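Local coordinates for protein probable transcriptional regulator (Rhodococcus jostii, PDB 3HIM) that probably binds specific regulatory DNA and controls transcription as a two-subunit regulator of the TetR family, at residues 98-101 and 102-106; 169-172 and 173-176; 176-179 and 180-183; 188-191 and 192-195. One frame throughout, in Å; residues are numbered along the deposited sequence.

Contact 1: 98-101 and 102-106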
ATOM      1  N   THR B  98       6.230   9.444  12.908  1.00 15.40           N
ATOM      2  CA  THR B  98       7.313  10.098  12.165  1.00 15.89           C
ATOM      3  C   THR B  98       8.386   9.104  11.651  1.00 16.08           C
ATOM      4  O   THR B  98       8.676   9.071  10.447  1.00 16.27           O
ATOM      5  CB  THR B  98       8.019  11.192  13.001  1.00 15.59           C
ATOM      6  OG1 THR B  98       7.044  12.154  13.401  1.00 15.82           O
ATOM      7  CG2 THR B  98       9.136  11.893  12.187  1.00 13.89           C
ATOM      8  N   ALA B  99       8.973   8.326  12.560  1.00 15.76           N
ATOM      9  CA  ALA B  99       9.975   7.307  12.188  1.00 15.59           C
ATOM     10  C   ALA B  99       9.411   6.270  11.231  1.00 15.41           C
ATOM     11  O   ALA B  99      10.064   5.860  10.281  1.00 15.49           O
ATOM     12  CB  ALA B  99      10.524   6.617  13.430  1.00 15.05           C
ATOM     13  N   TYR B 100       8.192   5.833  11.487  1.00 15.69           N
ATOM     14  CA  TYR B 100       7.577   4.823  10.638  1.00 15.95           C
ATOM     15  C   TYR B 100       7.375   5.324   9.210  1.00 15.59           C
ATOM     16  O   TYR B 100       7.792   4.658   8.256  1.00 15.94           O
ATOM     17  CB  TYR B 100       6.246   4.404  11.231  1.00 16.03           C
ATOM     18  CG  TYR B 100       5.598   3.205  10.581  1.00 16.95           C
ATOM     19  CD1 TYR B 100       6.198   1.934  10.627  1.00 18.33           C
ATOM     20  CD2 TYR B 100       4.345   3.325   9.991  1.00 18.31           C
ATOM     21  CE1 TYR B 100       5.540   0.793  10.054  1.00 18.79           C
ATOM     22  CE2 TYR B 100       3.704   2.242   9.416  1.00 17.63           C
ATOM     23  CZ  TYR B 100       4.297   0.980   9.453  1.00 18.16           C
ATOM     24  OH  TYR B 100       3.613  -0.058   8.887  1.00 15.70           O
ATOM     25  N   VAL B 101       6.748   6.488   9.057  1.00 15.20           N
ATOM     26  CA  VAL B 101       6.495   7.059   7.720  1.00 14.87           C
ATOM     27  C   VAL B 101       7.819   7.383   6.980  1.00 15.78           C
ATOM     28  O   VAL B 101       8.009   6.993   5.812  1.00 14.78           O
ATOM     29  CB  VAL B 101       5.581   8.290   7.826  1.00 15.64           C
ATOM     30  CG1 VAL B 101       5.534   9.070   6.509  1.00 14.17           C
ATOM     31  CG2 VAL B 101       4.152   7.855   8.257  1.00 14.47           C
ATOM     32  N   THR B 102       8.736   8.073   7.673  1.00 15.42           N
ATOM     33  CA  THR B 102      10.069   8.380   7.130  1.00 15.79           C
ATOM     34  C   THR B 102      10.775   7.117   6.633  1.00 15.39           C
ATOM     35  O   THR B 102      11.312   7.111   5.541  1.00 14.70           O
ATOM     36  CB  THR B 102      10.959   9.080   8.201  1.00 15.99           C
ATOM     37  OG1 THR B 102      10.283  10.248   8.656  1.00 16.38           O
ATOM     38  CG2 THR B 102      12.337   9.461   7.648  1.00 16.16           C
ATOM     39  N   TRP B 103      10.768   6.055   7.443  1.00 15.04           N
ATOM     40  CA  TRP B 103      11.401   4.803   7.039  1.00 14.42           C
ATOM     41  C   TRP B 103      10.816   4.299   5.734  1.00 14.40           C
ATOM     42  O   TRP B 103      11.545   3.880   4.814  1.00 14.90           O
ATOM     43  CB  TRP B 103      11.272   3.738   8.116  1.00 14.23           C
ATOM     44  CG  TRP B 103      12.123   2.539   7.821  1.00 14.50           C
ATOM     45  CD1 TRP B 103      13.369   2.279   8.321  1.00 15.67           C
ATOM     46  CD2 TRP B 103      11.804   1.444   6.938  1.00 15.19           C
ATOM     47  NE1 TRP B 103      13.851   1.083   7.806  1.00 16.67           N
ATOM     48  CE2 TRP B 103      12.907   0.549   6.962  1.00 15.75           C
ATOM     49  CE3 TRP B 103      10.696   1.133   6.135  1.00 14.50           C
ATOM     50  CZ2 TRP B 103      12.930  -0.640   6.215  1.00 15.86           C
ATOM     51  CZ3 TRP B 103      10.715  -0.057   5.389  1.00 17.16           C
ATOM     52  CH2 TRP B 103      11.837  -0.927   5.431  1.00 15.99           C
ATOM     53  N   HIS B 104       9.498   4.329   5.651  1.00 14.37           N
ATOM     54  CA  HIS B 104       8.814   3.828   4.485  1.00 14.89           C
ATOM     55  C   HIS B 104       9.021   4.651   3.196  1.00 15.34           C
ATOM     56  O   HIS B 104       8.994   4.091   2.096  1.00 15.42           O
ATOM     57  CB  HIS B 104       7.337   3.622   4.799  1.00 14.60           C
ATOM     58  CG  HIS B 104       7.036   2.272   5.370  1.00 14.84           C
ATOM     59  ND1 HIS B 104       7.020   1.128   4.599  1.00 14.91           N
ATOM     60  CD2 HIS B 104       6.763   1.881   6.638  1.00 15.08           C
ATOM     61  CE1 HIS B 104       6.742   0.091   5.366  1.00 13.53           C
ATOM     62  NE2 HIS B 104       6.569   0.523   6.605  1.00 16.20           N
ATOM     63  N   ALA B 105       9.217   5.956   3.333  1.00 15.74           N
ATOM     64  CA  ALA B 105       9.619   6.806   2.205  1.00 16.92           C
ATOM     65  C   ALA B 105      11.078   6.544   1.782  1.00 17.39           C
ATOM     66  O   ALA B 105      11.329   6.247   0.616  1.00 17.76           O
ATOM     67  CB  ALA B 105       9.425   8.261   2.542  1.00 16.37           C
ATOM     68  N   ASP B 106      12.022   6.660   2.717  1.00 17.77           N
ATOM     69  CA  ASP B 106      13.452   6.380   2.433  1.00 18.46           C
ATOM     70  C   ASP B 106      13.753   4.954   1.951  1.00 18.46           C
ATOM     71  O   ASP B 106      14.588   4.764   1.072  1.00 19.01           O
ATOM     72  CB  ASP B 106      14.330   6.638   3.657  1.00 18.79           C
ATOM     73  CG  ASP B 106      14.413   8.108   4.043  1.00 20.16           C
ATOM     74  OD1 ASP B 106      14.055   9.006   3.240  1.00 18.72           O
ATOM     75  OD2 ASP B 106      14.874   8.351   5.183  1.00 20.99           O
TER
HETATM   76  O   HOH W   1       6.052  -1.720   8.117  1.00 26.55           O

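Contact 2: 169-172 and 173-176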
ATOM      1  N   GLY B 169       1.629   3.946   6.628  1.00 14.60           N
ATOM      2  CA  GLY B 169       3.101   3.903   6.487  1.00 14.86           C
ATOM      3  C   GLY B 169       3.530   2.958   5.359  1.00 14.95           C
ATOM      4  O   GLY B 169       4.291   3.341   4.473  1.00 14.70           O
ATOM      5  N   ILE B 170       2.999   1.735   5.375  1.00 14.50           N
ATOM      6  CA  ILE B 170       3.314   0.754   4.361  1.00 14.28           C
ATOM      7  C   ILE B 170       2.945   1.234   2.958  1.00 14.24           C
ATOM      8  O   ILE B 170       3.692   0.989   2.014  1.00 14.29           O
ATOM      9  CB  ILE B 170       2.603  -0.577   4.652  1.00 15.05           C
ATOM     10  CG1 ILE B 170       3.270  -1.274   5.847  1.00 15.32           C
ATOM     11  CG2 ILE B 170       2.594  -1.471   3.392  1.00 14.15           C
ATOM     12  CD1 ILE B 170       2.392  -2.356   6.511  1.00 16.12           C
ATOM     13  N   ASP B 171       1.810   1.927   2.818  1.00 13.46           N
ATOM     14  CA  ASP B 171       1.381   2.360   1.490  1.00 13.47           C
ATOM     15  C   ASP B 171       2.220   3.514   0.942  1.00 13.01           C
ATOM     16  O   ASP B 171       2.321   3.694  -0.259  1.00 12.66           O
ATOM     17  CB  ASP B 171      -0.102   2.712   1.455  1.00 13.39           C
ATOM     18  CG  ASP B 171      -0.639   2.812   0.035  1.00 15.42           C
ATOM     19  OD1 ASP B 171      -0.679   1.784  -0.694  1.00 15.94           O
ATOM     20  OD2 ASP B 171      -1.027   3.927  -0.355  1.00 16.84           O
ATOM     21  N   VAL B 172       2.827   4.289   1.835  1.00 13.24           N
ATOM     22  CA  VAL B 172       3.797   5.305   1.433  1.00 13.10           C
ATOM     23  C   VAL B 172       4.848   4.677   0.513  1.00 13.67           C
ATOM     24  O   VAL B 172       5.301   5.301  -0.429  1.00 14.51           O
ATOM     25  CB  VAL B 172       4.471   5.969   2.682  1.00 13.39           C
ATOM     26  CG1 VAL B 172       5.814   6.671   2.331  1.00 12.43           C
ATOM     27  CG2 VAL B 172       3.491   6.930   3.414  1.00 10.83           C
ATOM     28  N   SER B 173       5.240   3.436   0.773  1.00 14.10           N
ATOM     29  CA  SER B 173       6.290   2.815  -0.047  1.00 14.64           C
ATOM     30  C   SER B 173       5.826   2.571  -1.485  1.00 14.70           C
ATOM     31  O   SER B 173       6.645   2.435  -2.389  1.00 14.65           O
ATOM     32  CB  SER B 173       6.824   1.523   0.584  1.00 14.43           C
ATOM     33  OG  SER B 173       7.450   1.805   1.822  1.00 14.82           O
ATOM     34  N   ARG B 174       4.509   2.524  -1.681  1.00 15.05           N
ATOM     35  CA  ARG B 174       3.918   2.364  -3.006  1.00 14.56           C
ATOM     36  C   ARG B 174       3.917   3.669  -3.782  1.00 15.02           C
ATOM     37  O   ARG B 174       4.418   3.702  -4.891  1.00 15.13           O
ATOM     38  CB  ARG B 174       2.481   1.827  -2.913  1.00 14.42           C
ATOM     39  CG  ARG B 174       1.820   1.519  -4.280  1.00 12.78           C
ATOM     40  CD  ARG B 174       0.335   1.102  -4.119  1.00 12.51           C
ATOM     41  NE  ARG B 174      -0.406   2.144  -3.402  1.00 10.36           N
ATOM     42  CZ  ARG B 174      -0.828   3.277  -3.946  1.00 11.36           C
ATOM     43  NH1 ARG B 174      -0.641   3.525  -5.248  1.00 13.44           N
ATOM     44  NH2 ARG B 174      -1.451   4.168  -3.195  1.00 10.72           N
ATOM     45  N   TRP B 175       3.368   4.740  -3.200  1.00 15.34           N
ATOM     46  CA  TRP B 175       3.089   5.968  -3.980  1.00 15.51           C
ATOM     47  C   TRP B 175       4.170   7.027  -3.911  1.00 15.76           C
ATOM     48  O   TRP B 175       4.198   7.929  -4.741  1.00 15.81           O
ATOM     49  CB  TRP B 175       1.734   6.610  -3.609  1.00 14.86           C
ATOM     50  CG  TRP B 175       1.628   7.056  -2.156  1.00 14.03           C
ATOM     51  CD1 TRP B 175       1.033   6.366  -1.124  1.00 14.07           C
ATOM     52  CD2 TRP B 175       2.115   8.277  -1.585  1.00 12.11           C
ATOM     53  NE1 TRP B 175       1.139   7.075   0.055  1.00 12.44           N
ATOM     54  CE2 TRP B 175       1.786   8.255  -0.199  1.00 11.97           C
ATOM     55  CE3 TRP B 175       2.799   9.383  -2.098  1.00 10.67           C
ATOM     56  CZ2 TRP B 175       2.119   9.299   0.666  1.00  9.71           C
ATOM     57  CZ3 TRP B 175       3.143  10.419  -1.227  1.00 11.31           C
ATOM     58  CH2 TRP B 175       2.792  10.372   0.138  1.00  9.78           C
ATOM     59  N   PHE B 176       5.036   6.948  -2.909  1.00 15.83           N
ATOM     60  CA  PHE B 176       6.009   8.011  -2.688  1.00 16.02           C
ATOM     61  C   PHE B 176       7.188   7.871  -3.664  1.00 16.18           C
ATOM     62  O   PHE B 176       7.572   6.764  -3.998  1.00 16.00           O
ATOM     63  CB  PHE B 176       6.477   7.959  -1.240  1.00 16.52           C
ATOM     64  CG  PHE B 176       7.449   9.034  -0.860  1.00 16.02           C
ATOM     65  CD1 PHE B 176       8.816   8.851  -1.054  1.00 16.80           C
ATOM     66  CD2 PHE B 176       6.999  10.210  -0.279  1.00 16.23           C
ATOM     67  CE1 PHE B 176       9.727   9.834  -0.701  1.00 16.04           C
ATOM     68  CE2 PHE B 176       7.909  11.216   0.084  1.00 17.52           C
ATOM     69  CZ  PHE B 176       9.268  11.024  -0.125  1.00 16.48           C
TER

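Contact 3: 176-179 and 180-183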
ATOM      1  N   PHE B 176       5.036   6.948  -2.909  1.00 15.83           N
ATOM      2  CA  PHE B 176       6.009   8.011  -2.688  1.00 16.02           C
ATOM      3  C   PHE B 176       7.188   7.871  -3.664  1.00 16.18           C
ATOM      4  O   PHE B 176       7.572   6.764  -3.998  1.00 16.00           O
ATOM      5  CB  PHE B 176       6.477   7.959  -1.240  1.00 16.52           C
ATOM      6  CG  PHE B 176       7.449   9.034  -0.860  1.00 16.02           C
ATOM      7  CD1 PHE B 176       8.816   8.851  -1.054  1.00 16.80           C
ATOM      8  CD2 PHE B 176       6.999  10.210  -0.279  1.00 16.23           C
ATOM      9  CE1 PHE B 176       9.727   9.834  -0.701  1.00 16.04           C
ATOM     10  CE2 PHE B 176       7.909  11.216   0.084  1.00 17.52           C
ATOM     11  CZ  PHE B 176       9.268  11.024  -0.125  1.00 16.48           C
ATOM     12  N   PRO B 177       7.746   8.997  -4.155  1.00 16.59           N
ATOM     13  CA  PRO B 177       7.320  10.392  -3.980  1.00 17.06           C
ATOM     14  C   PRO B 177       6.211  10.814  -4.943  1.00 17.85           C
ATOM     15  O   PRO B 177       6.127  10.286  -6.055  1.00 17.71           O
ATOM     16  CB  PRO B 177       8.582  11.186  -4.304  1.00 17.09           C
ATOM     17  CG  PRO B 177       9.343  10.321  -5.258  1.00 16.87           C
ATOM     18  CD  PRO B 177       9.012   8.890  -4.906  1.00 16.59           C
ATOM     19  N   SER B 178       5.381  11.769  -4.518  1.00 18.59           N
ATOM     20  CA  SER B 178       4.352  12.361  -5.380  1.00 19.16           C
ATOM     21  C   SER B 178       4.759  13.805  -5.657  1.00 20.15           C
ATOM     22  O   SER B 178       5.754  14.296  -5.102  1.00 20.58           O
ATOM     23  CB  SER B 178       2.992  12.325  -4.692  1.00 18.57           C
ATOM     24  OG  SER B 178       2.979  13.242  -3.608  1.00 18.95           O
ATOM     25  N   HIS B 179       3.995  14.500  -6.491  1.00 21.08           N
ATOM     26  CA  HIS B 179       4.260  15.925  -6.710  1.00 22.26           C
ATOM     27  C   HIS B 179       4.095  16.737  -5.431  1.00 21.80           C
ATOM     28  O   HIS B 179       4.909  17.619  -5.142  1.00 22.49           O
ATOM     29  CB  HIS B 179       3.392  16.486  -7.827  1.00 22.60           C
ATOM     30  CG  HIS B 179       3.710  15.911  -9.169  1.00 25.71           C
ATOM     31  ND1 HIS B 179       4.905  16.151  -9.816  1.00 27.62           N
ATOM     32  CD2 HIS B 179       2.990  15.107  -9.987  1.00 27.48           C
ATOM     33  CE1 HIS B 179       4.903  15.526 -10.980  1.00 29.46           C
ATOM     34  NE2 HIS B 179       3.753  14.885 -11.107  1.00 30.51           N
ATOM     35  N   THR B 180       3.071  16.421  -4.648  1.00 21.17           N
ATOM     36  CA  THR B 180       2.905  17.082  -3.350  1.00 20.41           C
ATOM     37  C   THR B 180       3.917  16.599  -2.322  1.00 19.78           C
ATOM     38  O   THR B 180       4.511  17.396  -1.595  1.00 19.64           O
ATOM     39  CB  THR B 180       1.506  16.906  -2.780  1.00 20.41           C
ATOM     40  OG1 THR B 180       0.550  17.214  -3.797  1.00 21.06           O
ATOM     41  CG2 THR B 180       1.307  17.858  -1.572  1.00 19.76           C
ATOM     42  N   TYR B 181       4.126  15.296  -2.250  1.00 19.10           N
ATOM     43  CA  TYR B 181       4.967  14.815  -1.192  1.00 18.75           C
ATOM     44  C   TYR B 181       6.188  14.105  -1.722  1.00 18.38           C
ATOM     45  O   TYR B 181       6.128  12.936  -2.132  1.00 18.32           O
ATOM     46  CB  TYR B 181       4.170  13.933  -0.234  1.00 18.84           C
ATOM     47  CG  TYR B 181       2.954  14.614   0.333  1.00 19.03           C
ATOM     48  CD1 TYR B 181       3.076  15.626   1.298  1.00 19.22           C
ATOM     49  CD2 TYR B 181       1.670  14.243  -0.087  1.00 20.03           C
ATOM     50  CE1 TYR B 181       1.948  16.252   1.835  1.00 18.51           C
ATOM     51  CE2 TYR B 181       0.536  14.851   0.445  1.00 18.74           C
ATOM     52  CZ  TYR B 181       0.676  15.846   1.402  1.00 18.99           C
ATOM     53  OH  TYR B 181      -0.453  16.442   1.899  1.00 18.11           O
ATOM     54  N   SER B 182       7.296  14.834  -1.712  1.00 17.76           N
ATOM     55  CA  SER B 182       8.572  14.298  -2.152  1.00 17.47           C
ATOM     56  C   SER B 182       9.605  14.446  -1.016  1.00 17.76           C
ATOM     57  O   SER B 182      10.737  13.960  -1.110  1.00 17.78           O
ATOM     58  CB  SER B 182       9.018  15.008  -3.429  1.00 17.39           C
ATOM     59  OG  SER B 182       9.101  16.403  -3.204  1.00 16.19           O
ATOM     60  N   ASP B 183       9.187  15.100   0.063  1.00 17.39           N
ATOM     61  CA  ASP B 183      10.008  15.257   1.255  1.00 17.38           C
ATOM     62  C   ASP B 183       9.389  14.401   2.377  1.00 16.93           C
ATOM     63  O   ASP B 183       8.289  14.709   2.833  1.00 16.64           O
ATOM     64  CB  ASP B 183      10.052  16.750   1.643  1.00 17.67           C
ATOM     65  CG  ASP B 183      10.876  17.017   2.891  1.00 19.05           C
ATOM     66  OD1 ASP B 183      11.148  16.072   3.661  1.00 19.36           O
ATOM     67  OD2 ASP B 183      11.236  18.190   3.116  1.00 20.86           O
TER

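Contact 4: 188-191 and 192-195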
ATOM      1  N   ALA B 188       5.356  12.787   6.845  1.00 16.19           N
ATOM      2  CA  ALA B 188       5.270  12.297   8.212  1.00 15.59           C
ATOM      3  C   ALA B 188       4.502  13.290   9.083  1.00 15.69           C
ATOM      4  O   ALA B 188       3.655  12.888   9.892  1.00 16.13           O
ATOM      5  CB  ALA B 188       6.651  12.012   8.775  1.00 15.32           C
ATOM      6  N   ALA B 189       4.774  14.584   8.905  1.00 14.96           N
ATOM      7  CA  ALA B 189       4.133  15.604   9.725  1.00 15.06           C
ATOM      8  C   ALA B 189       2.629  15.577   9.509  1.00 14.67           C
ATOM      9  O   ALA B 189       1.855  15.640  10.469  1.00 14.59           O
ATOM     10  CB  ALA B 189       4.701  17.000   9.422  1.00 15.43           C
ATOM     11  N   ARG B 190       2.218  15.481   8.247  1.00 14.05           N
ATOM     12  CA  ARG B 190       0.796  15.354   7.909  1.00 14.11           C
ATOM     13  C   ARG B 190       0.141  14.118   8.530  1.00 13.75           C
ATOM     14  O   ARG B 190      -0.992  14.182   9.043  1.00 14.21           O
ATOM     15  CB  ARG B 190       0.627  15.331   6.399  1.00 14.11           C
ATOM     16  CG  ARG B 190      -0.027  16.554   5.833  1.00 17.07           C
ATOM     17  CD  ARG B 190       0.829  17.778   5.873  1.00 16.96           C
ATOM     18  NE  ARG B 190       0.903  18.406   7.201  1.00 16.65           N
ATOM     19  CZ  ARG B 190       1.883  19.234   7.536  1.00 15.59           C
ATOM     20  NH1 ARG B 190       2.810  19.525   6.630  1.00 15.76           N
ATOM     21  NH2 ARG B 190       1.950  19.764   8.746  1.00 14.80           N
ATOM     22  N   TYR B 191       0.866  13.005   8.514  1.00 13.05           N
ATOM     23  CA  TYR B 191       0.331  11.744   8.996  1.00 13.23           C
ATOM     24  C   TYR B 191       0.333  11.716  10.504  1.00 13.10           C
ATOM     25  O   TYR B 191      -0.532  11.091  11.117  1.00 13.09           O
ATOM     26  CB  TYR B 191       1.112  10.571   8.418  1.00 12.87           C
ATOM     27  CG  TYR B 191       0.613  10.132   7.064  1.00 14.45           C
ATOM     28  CD1 TYR B 191      -0.294  10.909   6.324  1.00 15.33           C
ATOM     29  CD2 TYR B 191       1.064   8.942   6.503  1.00 14.71           C
ATOM     30  CE1 TYR B 191      -0.754  10.478   5.075  1.00 15.44           C
ATOM     31  CE2 TYR B 191       0.631   8.515   5.268  1.00 13.33           C
ATOM     32  CZ  TYR B 191      -0.271   9.266   4.550  1.00 15.15           C
ATOM     33  OH  TYR B 191      -0.683   8.777   3.311  1.00 14.06           O
ATOM     34  N   VAL B 192       1.293  12.407  11.108  1.00 12.89           N
ATOM     35  CA  VAL B 192       1.255  12.588  12.563  1.00 13.49           C
ATOM     36  C   VAL B 192      -0.038  13.297  13.011  1.00 13.60           C
ATOM     37  O   VAL B 192      -0.703  12.845  13.942  1.00 13.68           O
ATOM     38  CB  VAL B 192       2.483  13.349  13.078  1.00 13.48           C
ATOM     39  CG1 VAL B 192       2.249  13.835  14.495  1.00 13.20           C
ATOM     40  CG2 VAL B 192       3.712  12.447  13.015  1.00 14.27           C
ATOM     41  N   GLU B 193      -0.393  14.397  12.339  1.00 13.63           N
ATOM     42  CA  GLU B 193      -1.627  15.136  12.668  1.00 13.76           C
ATOM     43  C   GLU B 193      -2.859  14.237  12.577  1.00 13.52           C
ATOM     44  O   GLU B 193      -3.770  14.304  13.426  1.00 13.34           O
ATOM     45  CB  GLU B 193      -1.801  16.329  11.736  1.00 13.44           C
ATOM     46  CG  GLU B 193      -0.781  17.425  12.002  1.00 14.70           C
ATOM     47  CD  GLU B 193      -0.555  18.309  10.792  1.00 16.42           C
ATOM     48  OE1 GLU B 193      -1.235  18.102   9.750  1.00 15.30           O
ATOM     49  OE2 GLU B 193       0.315  19.196  10.885  1.00 15.33           O
ATOM     50  N   LEU B 194      -2.877  13.407  11.535  1.00 13.16           N
ATOM     51  CA  LEU B 194      -4.029  12.534  11.282  1.00 13.38           C
ATOM     52  C   LEU B 194      -4.124  11.383  12.289  1.00 12.92           C
ATOM     53  O   LEU B 194      -5.219  11.056  12.736  1.00 13.65           O
ATOM     54  CB  LEU B 194      -4.026  12.033   9.837  1.00 12.51           C
ATOM     55  CG  LEU B 194      -4.246  13.126   8.783  1.00 13.33           C
ATOM     56  CD1 LEU B 194      -3.690  12.676   7.411  1.00 12.50           C
ATOM     57  CD2 LEU B 194      -5.723  13.526   8.672  1.00 10.32           C
ATOM     58  N   ALA B 195      -2.986  10.782  12.633  1.00 12.69           N
ATOM     59  CA  ALA B 195      -2.907   9.747  13.662  1.00 13.16           C
ATOM     60  C   ALA B 195      -3.413  10.250  15.032  1.00 13.29           C
ATOM     61  O   ALA B 195      -4.180   9.576  15.731  1.00 13.53           O
ATOM     62  CB  ALA B 195      -1.459   9.222  13.774  1.00 12.68           C
TER
HETATM   63  O   HOH W   2      -2.535  16.230   8.285  1.00 15.06           O

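Contact 1: 98-101 and 102-106
T102 and H104 each reach back one helical turn, to T98 and Y100, on the second half of helix 89-106 in the C-terminal, TetR-type helical domain, which in relatives binds ligands. The links are i to i+4. T102 grips T98 O twice: its backbone N lies 2.9 Å from that oxygen, and its OG1 donates to it at 2.7 Å. The two donors arrive from opposite faces of the carbonyl plane. OG1 can do this because it stands beside its own backbone N (chi1 -56°), which folds the hydroxyl back over the preceding turn, while the hydroxyl of T98 is bonded to M94 O. V101 contributes chiefly through its backbone, V101 O accepting from A105 N at 2.9 Å; its methyls lean on I187 and Y191 of helix 184-198.

The aromatic pair is T-shaped. The edge of H104 points at a face of Y100, with centroids 4.8 Å apart and planes at 75°, and H104 CD2 sits off-centre over the phenol. The anti position of CG (chi1 -171°) carries the Y100 ring alongside the histidine, one face turned to it. Its hydroxyl is bonded to T166 O, which fixes the far end of the ring. With an alanine here, H104 would probably lose the face its edge rests on, and T166 O would lose a donor. Water 1 lies in the imidazole plane, 2.8 Å from H104 NE2, and donates a hydrogen bond of 3.1 Å to Y100 OH.

Contact 2: 169-172 and 173-176
D171 and R174 lie side by side and close a two-pronged salt bridge over one turn at the end of helix 158-175. NE of R174 meets OD1 of D171 at 2.7 Å and its NH2 meets OD2 at 2.9 Å, the second through the syn lone pair. The NE bond is nearly straight (170°), with OD1 in the guanidinium plane, although carboxylate and guanidinium are turned 35° apart. A bend at chi3 (56°) brings the guanidinium back over the aspartate. OD2 has a further partner, S167 OG of the second subunit. A leucine in place of R174 would probably leave the D171 carboxylate without its charged mate.

In the backbone, D171 O accepts from both R174 N, at 2.9 Å and from above the carbonyl plane, and W175 N, the longer bond at 3.3 Å; S173 N bonds to I170 O three residues back, so the last turn mixes i+3 and i+4 bonds. The tight apolar part centres on the buried V172: its CG2 is 3.9 Å from W175 CZ2, its CG1 is 3.9 Å from F176 CB, and the indole of W175 passes with one face over V172 CA. The looser side is that of I170 and W175, which both remain partly open to solvent.

S173 OG ties this turn to H104 O of helix 89-106, and V172 touches A105 of that helix and Y191 of helix 184-198. D171, R174 and W175 face the second subunit, consistent with the helical dimer interface of TetR regulators.

Contact 3: 176-179 and 180-183
F176 leans its ring on the backbone of Y181 and S182 across the connection between helix 158-175 and helix 184-198. Its CB starts just past the end of helix 158-175, where F176 is the first residue with non-helical angles; from there CG lies anti to the backbone N (chi1 -178°), which sends the ring out toward the returning chain. CD2 comes to 3.4 Å from Y181 O and CE2 to 3.3 Å from the same oxygen. CZ, at the tip, has moved on to S182 O, also 3.4 Å away. CE1 packs against A105 CB of helix 89-106, and one face carries P177 CB over its centre, a CH-pi contact of the kind that accompanies cis aromatic-proline peptide bonds.

Beyond P177 the chain reverses in a beta turn with helical angles at both corners, H179 and T180, and with S178 and Y181 at its ends. S178 grips Y181 at both its backbone N and its O. Its own N donates to Y181 O at 2.8 Å, from above the carbonyl plane, and its OG accepts Y181 N at 2.7 Å. That hydroxyl sits between its own N and carbonyl carbon (chi1 70°), which aims it across the mouth of the turn. T180 CG2 lies over the centre of one face of the Y181 ring, while T180 OG1 bonds to E159 of the second subunit. D183, at the N-cap of helix 184-198, turns its carboxylate to that helix and to R185.

Contact 4: 188-191 and 192-195
R190 and E193 form the charged pair of this contact, side by side and pointing the same way. NH2 of R190 meets E193 OE2 at 2.8 Å, on the syn side of the oxygen but 32° out of the carboxylate plane; the second prong, from NE to OE1, is weak at 3.3 Å. The arginine chain doubles back through bends at chi2 and chi3, bringing the guanidinium alongside a glutamate that is extended beyond CG. Water 2 adds a bridge, donating at 2.7 Å to E193 OE1 and at 2.7 Å to R190 O.

The backbone bonds are those of a regular alpha helix, and the salt bridge is the i to i+3 kind along helix 184-198, the last helix of this TetR-type domain. V192 N bonds to A188 O at 2.7 Å, and A195 N to Y191 O at 2.9 Å.

Apolar contact is carried by Y191 and L194, whose CD1 atoms are 4.0 Å apart, the two side chains crossing obliquely. The Y191 ring is buried against V172 and W175 of helix 158-175 and reaches L163 of the second subunit, while L194 packs on M198 of that subunit.

From the N terminus the contacts come in series, each local to its own stretch, and none nests in or crosses another. Contact 1 lies on helix 89-106; contact 2 finishes helix 158-175; contact 3, which shares F176 with it, closes the turn leading to helix 184-198, where contact 4 sits. Space brings them together: contacts 1 and 2, with centres about 9 Å apart, pack through Y100 and I170, contact 1 meets contact 4 through V101 and Y191, and W175 of contact 2 touches Y181 of contact 3. Three helices are thus joined, and contacts 2, 3 and 4 also touch the second subunit, whereas contact 1 does not.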